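Local structure of effector protein Lem4 (lpg1101) (Legionella pneumophila subsp. pneumophila, 6CGK) at residues 33-38 against 65-70; 43-48 against 55-60; 59-64 against 102-107; 147-152 against 196-201; 162-167 against 176-181. The protein is a translocated bacterial effector that acts as a membrane-associated protein tyrosine phosphatase, this chain being its magnesium-binding haloacid dehalogenase domain. The protein carries 1 engineered substitution. All coordinates share one frame; numbering follows the deposited sequence.

The five contacts of this haloacid dehalogenase domain fall into two groups, contacts 1 to 3 and contacts 4 and 5, the former lying across the chain's centre from contact 4. Contacts 1, 2 and 3 lie together around the helical insertion after strand 19-23; contacts 2 and 3 share helix 58-62 and their centres are about 7 Å apart, while contacts 1 and 3 touch through hydrogen bonds from Lys69 to Asp62 and between Ile70 and Tyr61. Contacts 4 and 5 use the neighbouring strands 150-154 and 176-180. Contacts 3 and 4 are buried, whereas 1, 2 and 5 are partly buried. Charge pairing appears across contact 1, ring packing dominates contacts 2 and 3, and cysteine sulfur meets phenylalanine in contacts 4 and 5.

Contact 1: residues 33-38 against 65-70; sequences GKEVIS and DNKIKI
Within the helical insertion that follows strand 19-23 of the haloacid dehalogenase fold, two loops meet through Glu35 with Lys67 and Val36 with Ile68. The two segments come closest at Val36 and Ile68, whose CA atoms are 7.4 Å apart, so side chains must bridge the interval. Lys67 does this as an extended rod that starts between the backbone N and the carbonyl carbon (chi1 80°) and stays stretched to its end. Its NZ forms a salt bridge with Glu35, NZ to OE2 2.8 Å, arriving from above the carboxylate plane, 39° out of it. Because Glu35 is exposed, this pair lies toward solvent. An Asx turn at the start of the 3-10 segment 66-68 holds the backbone N of Lys67: Asp65 OD1 accepts from Lys67 N at 2.9 Å, with a nearly straight N-H to oxygen angle of 172°. Beneath the ion pair the contact is apolar; in the conformer given, one of two deposited for Val36, CG2 lies 3.8 Å from Ile68 CG2, with the side chains roughly perpendicular. Both residues also touch Tyr100 of helix 98-107. Val36 is buried, and its side chain is about 4 Å from that of Asp25, a magnesium ligand. The arrangement therefore joins loops of the insertion beside the metal site of a haloacid dehalogenase phosphatase.

Contact 2: residues 43-48 against 55-60; sequences EALSTK and MRYKNE
Leu45, near the end of helix 40-46, and Tyr57, in the type I beta turn from Met55 to Lys58 that leads into helix 58-62, bring their CA atoms to 7.6 Å. Tyr57 is the centre of the contact and meets three side chains of the segment 43-48. Leu45 CG lies over one face of the phenol ring, and its CD2 comes nearest, 3.7 Å from Tyr57 CG; the two side chains run past each other in opposite directions, so the leucine branch covers the root of the ring. Ala44 packs nearer the hydroxyl end, its CB 3.6 Å from Tyr57 CE2. Lys48 crosses the tyrosine at about a right angle, CE lying 3.8 Å from OH. Bends at chi2 (-49°) and chi4 (-86°) turn the lysine back onto the end of the helix that precedes it, where NZ donates to Ala44 O at 3.0 Å. The same ammonium group donates to a water 2.8 Å from NZ, and that water is also hydrogen-bonded to Tyr57 OH, giving the hydroxyl a polar link to the helix end. Beyond the two segments, Leu45 rests on Tyr100 and Ala103 and Tyr57 on Phe107, which places the contact against helix 98-107, with Leu41 of helix 40-46 also touching Tyr57.

Contact 3: residues 59-64 against 102-107; sequences NEYDAS and KALLEF
Tyr61 against Leu104 and Phe107 is a buried helix-to-helix packing contact, joining helix 58-62 of the insertion to helix 98-107, which follows strand 89-93 in the Rossmann-like haloacid dehalogenase fold. The evidence lies in the two rings, an oblique aromatic pair with centroids 4.9 Å apart and planes inclined at 40°. Phe107 CD2 sits over one face of the Tyr61 ring, 3.4 Å from its CG and displaced toward the rim. Leu104 fills the place next to it, its CG 3.4 Å from Tyr61 CE1. With CG anti to the backbone nitrogen (chi1 173°), Tyr61 sends its ring across to the second helix. Its hydroxyl is then held beyond these apolar neighbours by Glu108 OE2 and Ile70 N. The Phe107 ring has Ala103 O, one helical turn earlier, above one face near the rim. The side chain of Leu104 is also about 6 Å from that of the magnesium ligand Asp25. At the edge of the Tyr61 ring, in its plane, a water donates both to Asp62 OD1 at 2.6 Å and to Phe107 O at 3.2 Å, tying the helices together by a polar bridge.

Contact 4: residues 147-152 against 196-201; sequences PGFRLI and LTNCDI
The ring of Phe149 meets both Asn198 and Cys199, each reaching it obliquely, while Leu151 N lies 4.1 Å above one of its faces, offset toward the rim. The amide plane of Asn198 is almost parallel to the ring, 9° apart, although the closest touch comes from its aliphatic carbon: Asn198 CB is 3.5 Å from Phe149 CD1. The amide itself stays slightly farther off, with ND2 3.9 Å from Phe149 CE1, and that nitrogen is hydrogen-bonded to Glu194 O in the preceding helical turn, which holds the group's orientation. Cys199 SG sits nearer the base of the side chain, 3.7 Å from Phe149 CB and 4.5 Å from the ring centroid, 47° off the normal: a cysteine sulfur-aromatic contact made at a slant. A chi1 of 177° carries the Phe149 ring away from its backbone N toward both residues. Its carbonyl is engaged as well, since Arg150 NH1 donates to Phe149 O at 2.9 Å from well above the carbonyl plane, and the same guanidinium pairs with Glu140. Cys199 leaves helix 188-198 and stands at the N-cap position of helix 200-206, so the contact sets the junction of these two helices against Phe149, which leads into strand 150-154, beside strands 19-23 and 176-180 of the central parallel sheet.

Contact 5: residues 162-167 against 176-181; sequences EMCNGL and VKFHNE
Between residues 162-167 of helix 157-169 and residues 176-181, the CA atoms come nearest at Cys164 and Phe178, 7.7 Å apart. Cys164 points its thiol onto one face of the phenylalanine: SG is 3.6 Å from Phe178 CG and 3.8 Å from the ring centroid, only 18° off the normal. This is a sulfur-aromatic contact made over the face, slightly offset toward the rim. The ring is brought there by a first torsion of 172°, which swings CG away from the backbone nitrogen. The two segments belong to a beta-alpha-beta crossover, strand 150-154, helix 157-169, strand 176-180, at one edge of the parallel sheet. One helical turn on, Leu167 meets Val176 tip to tip, CD1 to CG2 at 3.6 Å, and Leu167 also touches Ile152 on the preceding strand. The Phe178 side chain is about 5 Å from that of Asp154, a residue seen to bind magnesium in a structure of this protein, though not bound to the ion in this model.

Contact 1: residues 33-38 against 65-70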
# COMPACT_ATOMS: atom_id res chain seq x y z
N GLY A 33 4.42 0.76 -12.37
CA GLY A 33 4.65 2.19 -12.22
C GLY A 33 5.33 2.85 -13.40
O GLY A 33 5.09 4.03 -13.67
N LYS A 34 6.20 2.12 -14.12
CA LYS A 34 6.89 2.72 -15.26
C LYS A 34 5.91 3.23 -16.30
O LYS A 34 6.19 4.22 -16.99
CB LYS A 34 7.86 1.71 -15.89
N GLU A 35 4.77 2.58 -16.45
CA GLU A 35 3.86 3.00 -17.50
C GLU A 35 2.82 4.00 -17.02
O GLU A 35 1.94 4.37 -17.80
CB GLU A 35 3.19 1.80 -18.17
CG GLU A 35 2.53 0.79 -17.28
CD GLU A 35 2.36 -0.53 -18.01
OE1 GLU A 35 3.35 -1.28 -18.13
OE2 GLU A 35 1.24 -0.82 -18.49
N VAL A 36 2.94 4.49 -15.80
CA VAL A 36 1.98 5.45 -15.25
C VAL A 36 2.67 6.67 -14.67
O VAL A 36 2.13 7.78 -14.69
CB VAL A 36 1.09 4.75 -14.20
CG1 VAL A 36 0.70 5.71 -13.11
CG2 VAL A 36 -0.15 4.18 -14.89
N ILE A 37 3.88 6.49 -14.11
CA ILE A 37 4.49 7.59 -13.36
C ILE A 37 4.58 8.87 -14.21
O ILE A 37 4.33 9.98 -13.71
CB ILE A 37 5.87 7.18 -12.80
CG1 ILE A 37 6.40 8.30 -11.92
CG2 ILE A 37 6.86 6.86 -13.91
CD1 ILE A 37 5.56 8.47 -10.67
N SER A 38 4.90 8.74 -15.49
CA SER A 38 5.03 9.89 -16.37
C SER A 38 3.78 10.17 -17.17
O SER A 38 3.83 10.93 -18.14
CB SER A 38 6.18 9.71 -17.36
OG SER A 38 7.39 9.73 -16.64
N ASP A 65 -8.00 3.61 -19.40
CA ASP A 65 -7.70 2.19 -19.57
C ASP A 65 -7.86 1.47 -18.24
O ASP A 65 -7.42 1.96 -17.21
CB ASP A 65 -6.26 2.05 -20.10
CG ASP A 65 -5.91 0.64 -20.54
OD1 ASP A 65 -6.17 -0.32 -19.78
OD2 ASP A 65 -5.35 0.50 -21.65
N ASN A 66 -8.53 0.31 -18.25
CA ASN A 66 -8.79 -0.34 -16.98
C ASN A 66 -7.50 -0.75 -16.27
O ASN A 66 -7.53 -0.97 -15.06
CB ASN A 66 -9.70 -1.55 -17.17
CG ASN A 66 -11.15 -1.14 -17.48
OD1 ASN A 66 -11.69 -0.21 -16.88
ND2 ASN A 66 -11.76 -1.83 -18.44
N LYS A 67 -6.37 -0.84 -16.98
CA LYS A 67 -5.14 -1.29 -16.33
C LYS A 67 -4.68 -0.30 -15.27
O LYS A 67 -4.02 -0.70 -14.29
CB LYS A 67 -4.02 -1.49 -17.35
CG LYS A 67 -3.33 -0.18 -17.77
CD LYS A 67 -2.16 -0.38 -18.77
CE LYS A 67 -1.49 0.98 -19.12
NZ LYS A 67 -0.30 0.89 -20.04
N ILE A 68 -4.98 0.99 -15.44
CA ILE A 68 -4.46 1.94 -14.46
C ILE A 68 -5.29 1.99 -13.19
O ILE A 68 -4.84 2.57 -12.19
CB ILE A 68 -4.34 3.37 -15.02
CG1 ILE A 68 -5.71 4.02 -15.13
CG2 ILE A 68 -3.61 3.35 -16.34
CD1 ILE A 68 -5.67 5.51 -14.89
N LYS A 69 -6.49 1.40 -13.18
CA LYS A 69 -7.34 1.53 -12.00
C LYS A 69 -6.94 0.57 -10.88
O LYS A 69 -6.33 -0.47 -11.10
CB LYS A 69 -8.79 1.28 -12.38
CG LYS A 69 -9.29 2.20 -13.50
CD LYS A 69 -10.71 1.88 -13.94
CE LYS A 69 -11.19 2.84 -15.04
NZ LYS A 69 -12.66 2.61 -15.31
N ILE A 70 -7.33 0.94 -9.66
CA ILE A 70 -7.31 -0.00 -8.54
C ILE A 70 -8.15 -1.21 -8.93
O ILE A 70 -9.24 -1.07 -9.51
CB ILE A 70 -7.82 0.69 -7.27
CG1 ILE A 70 -6.88 1.84 -6.91
CG2 ILE A 70 -7.93 -0.30 -6.12
CD1 ILE A 70 -7.13 2.49 -5.60

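Contact 2: residues 43-48 against 55-60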
# COMPACT_ATOMS: atom_id res chain seq x y z
N GLU A 43 0.86 12.95 -13.64
CA GLU A 43 1.49 14.24 -13.47
C GLU A 43 0.47 15.30 -13.05
O GLU A 43 0.75 16.15 -12.19
CB GLU A 43 2.21 14.63 -14.75
CG GLU A 43 2.63 16.05 -14.75
CD GLU A 43 3.90 16.28 -13.94
OE1 GLU A 43 4.15 17.46 -13.62
OE2 GLU A 43 4.62 15.29 -13.60
N ALA A 44 -0.72 15.30 -13.66
CA ALA A 44 -1.73 16.29 -13.31
C ALA A 44 -2.18 16.14 -11.85
O ALA A 44 -2.32 17.14 -11.13
CB ALA A 44 -2.94 16.15 -14.23
N LEU A 45 -2.40 14.92 -11.40
CA LEU A 45 -2.87 14.72 -10.02
C LEU A 45 -1.77 15.00 -8.98
O LEU A 45 -2.08 15.27 -7.81
CB LEU A 45 -3.41 13.31 -9.82
CG LEU A 45 -4.86 13.16 -10.28
CD1 LEU A 45 -5.27 11.71 -10.53
CD2 LEU A 45 -5.81 13.80 -9.26
N SER A 46 -0.51 14.98 -9.39
CA SER A 46 0.57 15.03 -8.41
C SER A 46 0.48 16.25 -7.51
O SER A 46 0.85 16.20 -6.32
CB SER A 46 1.93 15.00 -9.13
OG SER A 46 2.16 16.18 -9.93
N THR A 47 0.03 17.38 -8.05
CA THR A 47 -0.00 18.63 -7.30
C THR A 47 -1.37 18.92 -6.69
O THR A 47 -1.60 20.04 -6.20
CB THR A 47 0.43 19.79 -8.21
OG1 THR A 47 -0.37 19.80 -9.39
CG2 THR A 47 1.86 19.61 -8.64
N LYS A 48 -2.30 17.98 -6.75
CA LYS A 48 -3.67 18.22 -6.29
C LYS A 48 -3.78 17.82 -4.82
O LYS A 48 -4.01 16.65 -4.47
CB LYS A 48 -4.67 17.47 -7.16
CG LYS A 48 -4.64 17.92 -8.68
CD LYS A 48 -4.70 19.42 -8.84
CE LYS A 48 -4.67 19.84 -10.32
NZ LYS A 48 -3.25 19.95 -10.84
N MET A 55 -10.87 15.27 -6.81
CA MET A 55 -12.10 14.63 -7.27
C MET A 55 -12.51 15.10 -8.65
O MET A 55 -13.32 14.44 -9.32
CB MET A 55 -13.23 14.88 -6.26
CG MET A 55 -13.05 14.04 -4.97
SD MET A 55 -13.08 12.26 -5.34
CE MET A 55 -14.29 12.31 -6.63
N ARG A 56 -12.00 16.25 -9.08
CA ARG A 56 -12.33 16.70 -10.43
C ARG A 56 -11.80 15.75 -11.50
O ARG A 56 -12.30 15.78 -12.64
CB ARG A 56 -11.75 18.09 -10.63
CG ARG A 56 -12.48 19.10 -9.81
CD ARG A 56 -12.10 20.52 -10.20
NE ARG A 56 -12.78 21.43 -9.29
CZ ARG A 56 -12.18 22.09 -8.31
NH1 ARG A 56 -10.87 21.96 -8.17
NH2 ARG A 56 -12.86 22.88 -7.52
N TYR A 57 -10.77 14.96 -11.18
CA TYR A 57 -10.19 13.97 -12.07
C TYR A 57 -10.93 12.63 -12.10
O TYR A 57 -10.55 11.75 -12.88
CB TYR A 57 -8.71 13.75 -11.68
CG TYR A 57 -7.91 14.94 -12.15
CD1 TYR A 57 -7.87 16.12 -11.40
CD2 TYR A 57 -7.28 14.94 -13.41
CE1 TYR A 57 -7.16 17.25 -11.87
CE2 TYR A 57 -6.57 16.06 -13.88
CZ TYR A 57 -6.53 17.20 -13.10
OH TYR A 57 -5.86 18.32 -13.58
N LYS A 58 -12.00 12.45 -11.30
CA LYS A 58 -12.61 11.13 -11.26
C LYS A 58 -13.15 10.71 -12.62
O LYS A 58 -13.03 9.54 -13.00
CB LYS A 58 -13.73 11.08 -10.23
CG LYS A 58 -14.22 9.64 -10.01
CD LYS A 58 -15.28 9.54 -8.90
CE LYS A 58 -15.86 8.13 -8.78
NZ LYS A 58 -16.48 7.57 -10.00
N ASN A 59 -13.76 11.64 -13.36
CA ASN A 59 -14.33 11.29 -14.65
C ASN A 59 -13.24 10.84 -15.62
O ASN A 59 -13.38 9.82 -16.30
CB ASN A 59 -15.10 12.47 -15.23
CG ASN A 59 -15.61 12.21 -16.65
OD1 ASN A 59 -15.89 11.06 -17.02
ND2 ASN A 59 -15.74 13.26 -17.43
N GLU A 60 -12.11 11.56 -15.65
CA GLU A 60 -11.01 11.11 -16.51
C GLU A 60 -10.47 9.75 -16.06
O GLU A 60 -10.19 8.88 -16.89
CB GLU A 60 -9.90 12.15 -16.53
CG GLU A 60 -8.66 11.69 -17.35
CD GLU A 60 -7.58 12.74 -17.44
OE1 GLU A 60 -7.82 13.87 -17.00
OE2 GLU A 60 -6.46 12.42 -17.94
O HOH W 1 -3.96 20.33 -13.49

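Contact 3: residues 59-64 against 102-107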
# COMPACT_ATOMS: atom_id res chain seq x y z
N ASN A 59 -13.76 11.64 -13.36
CA ASN A 59 -14.33 11.29 -14.65
C ASN A 59 -13.24 10.84 -15.62
O ASN A 59 -13.38 9.82 -16.30
CB ASN A 59 -15.10 12.47 -15.23
CG ASN A 59 -15.61 12.21 -16.65
OD1 ASN A 59 -15.89 11.06 -17.02
ND2 ASN A 59 -15.74 13.26 -17.43
N GLU A 60 -12.11 11.56 -15.65
CA GLU A 60 -11.01 11.11 -16.51
C GLU A 60 -10.47 9.75 -16.06
O GLU A 60 -10.19 8.88 -16.89
CB GLU A 60 -9.90 12.15 -16.53
CG GLU A 60 -8.66 11.69 -17.35
CD GLU A 60 -7.58 12.74 -17.44
OE1 GLU A 60 -7.82 13.87 -17.00
OE2 GLU A 60 -6.46 12.42 -17.94
N TYR A 61 -10.36 9.53 -14.74
CA TYR A 61 -9.98 8.21 -14.25
C TYR A 61 -10.95 7.14 -14.73
O TYR A 61 -10.55 6.10 -15.27
CB TYR A 61 -9.92 8.25 -12.73
CG TYR A 61 -9.71 6.93 -12.03
CD1 TYR A 61 -8.45 6.38 -11.91
CD2 TYR A 61 -10.79 6.25 -11.46
CE1 TYR A 61 -8.24 5.18 -11.20
CE2 TYR A 61 -10.59 5.07 -10.76
CZ TYR A 61 -9.33 4.53 -10.65
OH TYR A 61 -9.19 3.35 -9.92
N ASP A 62 -12.25 7.37 -14.52
CA ASP A 62 -13.21 6.33 -14.89
C ASP A 62 -13.18 6.01 -16.38
O ASP A 62 -13.46 4.86 -16.76
CB ASP A 62 -14.60 6.76 -14.46
CG ASP A 62 -14.79 6.68 -12.95
OD1 ASP A 62 -14.04 5.92 -12.28
OD2 ASP A 62 -15.67 7.39 -12.45
N ALA A 63 -12.85 6.99 -17.24
CA ALA A 63 -12.76 6.78 -18.68
C ALA A 63 -11.41 6.21 -19.12
O ALA A 63 -11.21 5.98 -20.32
CB ALA A 63 -13.01 8.10 -19.43
N SER A 64 -10.51 5.96 -18.17
CA SER A 64 -9.16 5.52 -18.47
C SER A 64 -9.11 4.02 -18.79
O SER A 64 -10.04 3.26 -18.51
CB SER A 64 -8.26 5.85 -17.28
OG SER A 64 -8.11 7.27 -17.19
N LYS A 102 -3.63 9.08 -3.14
CA LYS A 102 -4.85 9.48 -2.43
C LYS A 102 -6.02 9.64 -3.38
O LYS A 102 -7.16 9.27 -3.05
CB LYS A 102 -4.64 10.80 -1.67
CG LYS A 102 -3.68 10.67 -0.47
CD LYS A 102 -3.56 12.00 0.26
CE LYS A 102 -2.75 11.87 1.55
NZ LYS A 102 -2.59 13.23 2.14
N ALA A 103 -5.77 10.22 -4.57
CA ALA A 103 -6.85 10.41 -5.52
C ALA A 103 -7.48 9.07 -5.90
O ALA A 103 -8.70 8.94 -5.96
CB ALA A 103 -6.31 11.14 -6.78
N LEU A 104 -6.65 8.08 -6.24
CA LEU A 104 -7.23 6.81 -6.69
C LEU A 104 -7.99 6.13 -5.55
O LEU A 104 -9.08 5.60 -5.77
CB LEU A 104 -6.13 5.88 -7.22
CG LEU A 104 -5.99 6.05 -8.75
CD1 LEU A 104 -5.66 7.49 -9.12
CD2 LEU A 104 -4.94 5.10 -9.31
N LEU A 105 -7.43 6.13 -4.35
CA LEU A 105 -8.19 5.62 -3.20
C LEU A 105 -9.54 6.35 -3.08
O LEU A 105 -10.59 5.72 -2.87
CB LEU A 105 -7.36 5.79 -1.94
CG LEU A 105 -6.07 4.94 -1.93
CD1 LEU A 105 -5.14 5.35 -0.77
CD2 LEU A 105 -6.40 3.44 -1.87
N GLU A 106 -9.53 7.68 -3.17
CA GLU A 106 -10.78 8.43 -3.07
C GLU A 106 -11.76 8.10 -4.19
O GLU A 106 -12.97 8.01 -3.96
CB GLU A 106 -10.48 9.93 -3.02
CG GLU A 106 -9.85 10.32 -1.69
CD GLU A 106 -9.03 11.58 -1.74
OE1 GLU A 106 -8.94 12.21 -2.83
OE2 GLU A 106 -8.47 11.93 -0.67
N PHE A 107 -11.26 7.98 -5.43
CA PHE A 107 -12.12 7.62 -6.55
C PHE A 107 -12.84 6.31 -6.31
O PHE A 107 -13.92 6.10 -6.85
CB PHE A 107 -11.29 7.48 -7.84
CG PHE A 107 -10.61 8.74 -8.32
CD1 PHE A 107 -11.06 10.01 -7.99
CD2 PHE A 107 -9.47 8.63 -9.12
CE1 PHE A 107 -10.40 11.17 -8.48
CE2 PHE A 107 -8.81 9.78 -9.63
CZ PHE A 107 -9.26 11.04 -9.28
O HOH W 2 -14.41 5.09 -9.83

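Contact 4: residues 147-152 against 196-201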
# COMPACT_ATOMS: atom_id res chain seq x y z
N PRO A 147 7.31 -6.71 16.92
CA PRO A 147 7.32 -7.91 16.07
C PRO A 147 5.95 -8.54 15.98
O PRO A 147 5.15 -8.47 16.92
CB PRO A 147 8.31 -8.85 16.78
CG PRO A 147 8.53 -8.27 18.08
CD PRO A 147 8.24 -6.82 18.05
N GLY A 148 5.72 -9.23 14.88
CA GLY A 148 4.44 -9.89 14.66
C GLY A 148 4.31 -10.25 13.18
O GLY A 148 5.30 -10.52 12.51
N PHE A 149 3.09 -10.19 12.69
CA PHE A 149 2.82 -10.63 11.33
C PHE A 149 3.18 -9.55 10.33
O PHE A 149 2.95 -8.37 10.57
CB PHE A 149 1.34 -11.00 11.19
CG PHE A 149 0.94 -11.39 9.81
CD1 PHE A 149 1.34 -12.60 9.27
CD2 PHE A 149 0.15 -10.55 9.05
CE1 PHE A 149 0.95 -12.97 7.97
CE2 PHE A 149 -0.24 -10.90 7.75
CZ PHE A 149 0.15 -12.12 7.22
N ARG A 150 3.78 -9.97 9.22
CA ARG A 150 4.13 -9.05 8.13
C ARG A 150 3.68 -9.64 6.81
O ARG A 150 4.04 -10.77 6.47
CB ARG A 150 5.65 -8.76 8.07
CG ARG A 150 6.23 -8.01 9.27
CD ARG A 150 5.61 -6.61 9.42
NE ARG A 150 6.21 -5.89 10.56
CZ ARG A 150 5.81 -6.01 11.83
NH1 ARG A 150 4.80 -6.83 12.14
NH2 ARG A 150 6.40 -5.31 12.79
N LEU A 151 2.91 -8.85 6.06
CA LEU A 151 2.53 -9.19 4.69
C LEU A 151 3.14 -8.14 3.78
O LEU A 151 3.05 -6.94 4.06
CB LEU A 151 1.00 -9.22 4.54
CG LEU A 151 0.45 -9.38 3.12
CD1 LEU A 151 0.92 -10.69 2.48
CD2 LEU A 151 -1.07 -9.30 3.12
N ILE A 152 3.80 -8.59 2.70
CA ILE A 152 4.44 -7.70 1.73
C ILE A 152 4.00 -8.14 0.36
O ILE A 152 4.19 -9.31 -0.01
CB ILE A 152 5.97 -7.75 1.79
CG1 ILE A 152 6.49 -7.31 3.16
CG2 ILE A 152 6.59 -6.94 0.63
CD1 ILE A 152 8.02 -7.49 3.28
N LEU A 196 -6.00 -13.25 8.79
CA LEU A 196 -6.85 -13.78 9.85
C LEU A 196 -6.24 -15.03 10.49
O LEU A 196 -6.39 -15.25 11.69
CB LEU A 196 -8.24 -14.10 9.31
CG LEU A 196 -9.11 -12.93 8.84
CD1 LEU A 196 -10.52 -13.44 8.55
CD2 LEU A 196 -9.14 -11.84 9.88
N THR A 197 -5.59 -15.86 9.68
CA THR A 197 -4.96 -17.08 10.20
C THR A 197 -3.77 -16.79 11.10
O THR A 197 -3.45 -17.60 11.97
CB THR A 197 -4.51 -17.99 9.04
OG1 THR A 197 -5.63 -18.32 8.21
CG2 THR A 197 -3.90 -19.26 9.58
N ASN A 198 -3.10 -15.65 10.91
CA ASN A 198 -1.88 -15.35 11.65
C ASN A 198 -2.03 -14.22 12.67
O ASN A 198 -1.06 -13.90 13.35
CB ASN A 198 -0.75 -15.00 10.68
CG ASN A 198 -0.32 -16.18 9.83
OD1 ASN A 198 0.51 -16.97 10.24
ND2 ASN A 198 -0.90 -16.29 8.65
N CYS A 199 -3.20 -13.60 12.79
CA CYS A 199 -3.40 -12.47 13.70
C CYS A 199 -4.60 -12.79 14.59
O CYS A 199 -5.75 -12.50 14.24
CB CYS A 199 -3.61 -11.16 12.94
SG CYS A 199 -2.25 -10.65 11.84
N ASP A 200 -4.32 -13.37 15.75
CA ASP A 200 -5.38 -13.86 16.63
C ASP A 200 -6.36 -12.75 17.00
O ASP A 200 -7.58 -12.94 16.93
CB ASP A 200 -4.76 -14.49 17.88
N ILE A 201 -5.84 -11.60 17.42
CA ILE A 201 -6.75 -10.55 17.89
C ILE A 201 -7.51 -9.96 16.72
O ILE A 201 -8.66 -9.52 16.87
CB ILE A 201 -5.99 -9.46 18.67
CG1 ILE A 201 -5.02 -10.10 19.67
CG2 ILE A 201 -6.98 -8.54 19.37
CD1 ILE A 201 -5.70 -10.99 20.69

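Contact 5: residues 162-167 against 176-181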
# COMPACT_ATOMS: atom_id res chain seq x y z
N GLU A 162 13.55 -5.74 -1.64
CA GLU A 162 14.01 -4.57 -0.90
C GLU A 162 13.20 -4.38 0.38
O GLU A 162 13.78 -4.06 1.43
CB GLU A 162 13.92 -3.32 -1.77
CG GLU A 162 15.00 -3.22 -2.81
CD GLU A 162 16.38 -3.22 -2.18
OE1 GLU A 162 16.86 -4.31 -1.78
OE2 GLU A 162 16.98 -2.13 -2.06
N MET A 163 11.88 -4.52 0.31
CA MET A 163 11.07 -4.41 1.53
C MET A 163 11.32 -5.60 2.46
O MET A 163 11.47 -5.41 3.68
CB MET A 163 9.59 -4.28 1.18
CG MET A 163 9.23 -2.95 0.49
SD MET A 163 7.47 -2.66 0.32
CE MET A 163 7.08 -3.76 -1.03
N CYS A 164 11.41 -6.81 1.92
CA CYS A 164 11.81 -7.97 2.73
C CYS A 164 13.17 -7.75 3.39
O CYS A 164 13.35 -8.07 4.56
CB CYS A 164 11.88 -9.23 1.87
SG CYS A 164 10.34 -9.83 1.25
N ASN A 165 14.16 -7.25 2.63
CA ASN A 165 15.47 -7.02 3.23
C ASN A 165 15.41 -6.03 4.38
O ASN A 165 16.14 -6.16 5.35
CB ASN A 165 16.45 -6.53 2.17
CG ASN A 165 16.87 -7.62 1.21
OD1 ASN A 165 16.35 -8.74 1.25
ND2 ASN A 165 17.80 -7.30 0.33
N GLY A 166 14.53 -5.03 4.29
CA GLY A 166 14.35 -4.12 5.41
C GLY A 166 13.84 -4.79 6.68
O GLY A 166 14.30 -4.46 7.78
N LEU A 167 12.87 -5.70 6.56
CA LEU A 167 12.45 -6.48 7.73
C LEU A 167 13.60 -7.30 8.29
O LEU A 167 13.75 -7.43 9.52
CB LEU A 167 11.31 -7.43 7.39
CG LEU A 167 9.96 -6.86 7.03
CD1 LEU A 167 9.01 -8.02 6.77
CD2 LEU A 167 9.46 -5.97 8.14
N VAL A 176 6.73 -13.63 8.05
CA VAL A 176 6.49 -12.82 6.86
C VAL A 176 5.79 -13.66 5.81
O VAL A 176 6.16 -14.82 5.59
CB VAL A 176 7.80 -12.24 6.30
CG1 VAL A 176 7.51 -11.30 5.15
CG2 VAL A 176 8.56 -11.52 7.39
N LYS A 177 4.80 -13.07 5.15
CA LYS A 177 4.24 -13.63 3.93
C LYS A 177 4.58 -12.65 2.82
O LYS A 177 4.23 -11.47 2.91
CB LYS A 177 2.73 -13.83 4.04
CG LYS A 177 2.33 -14.97 4.96
CD LYS A 177 2.45 -16.32 4.26
CE LYS A 177 2.00 -17.46 5.18
NZ LYS A 177 1.64 -18.69 4.42
N PHE A 178 5.27 -13.12 1.79
CA PHE A 178 5.72 -12.27 0.71
C PHE A 178 5.10 -12.76 -0.58
O PHE A 178 5.24 -13.93 -0.93
CB PHE A 178 7.25 -12.26 0.61
CG PHE A 178 7.78 -11.56 -0.59
CD1 PHE A 178 7.24 -10.34 -0.99
CD2 PHE A 178 8.81 -12.11 -1.34
CE1 PHE A 178 7.73 -9.68 -2.12
CE2 PHE A 178 9.31 -11.46 -2.46
CZ PHE A 178 8.77 -10.25 -2.85
N HIS A 179 4.40 -11.86 -1.28
CA HIS A 179 3.74 -12.20 -2.53
C HIS A 179 4.23 -11.26 -3.62
O HIS A 179 4.10 -10.04 -3.52
CB HIS A 179 2.22 -12.13 -2.37
CG HIS A 179 1.72 -13.04 -1.30
ND1 HIS A 179 1.69 -14.41 -1.45
CD2 HIS A 179 1.28 -12.79 -0.04
CE1 HIS A 179 1.24 -14.96 -0.34
NE2 HIS A 179 0.98 -14.00 0.53
N ASN A 180 4.84 -11.85 -4.64
CA ASN A 180 5.29 -11.14 -5.83
C ASN A 180 4.53 -11.77 -6.99
O ASN A 180 4.69 -12.96 -7.26
CB ASN A 180 6.80 -11.27 -5.99
CG ASN A 180 7.30 -10.68 -7.29
OD1 ASN A 180 8.04 -11.32 -8.02
ND2 ASN A 180 6.87 -9.45 -7.58
N GLU A 181 3.65 -10.99 -7.61
CA GLU A 181 2.83 -11.48 -8.71
C GLU A 181 2.79 -10.40 -9.79
O GLU A 181 3.06 -9.23 -9.53
CB GLU A 181 1.40 -11.83 -8.24
CG GLU A 181 1.35 -12.89 -7.14
CD GLU A 181 1.58 -14.30 -7.65
OE1 GLU A 181 1.68 -14.48 -8.87
OE2 GLU A 181 1.67 -15.23 -6.81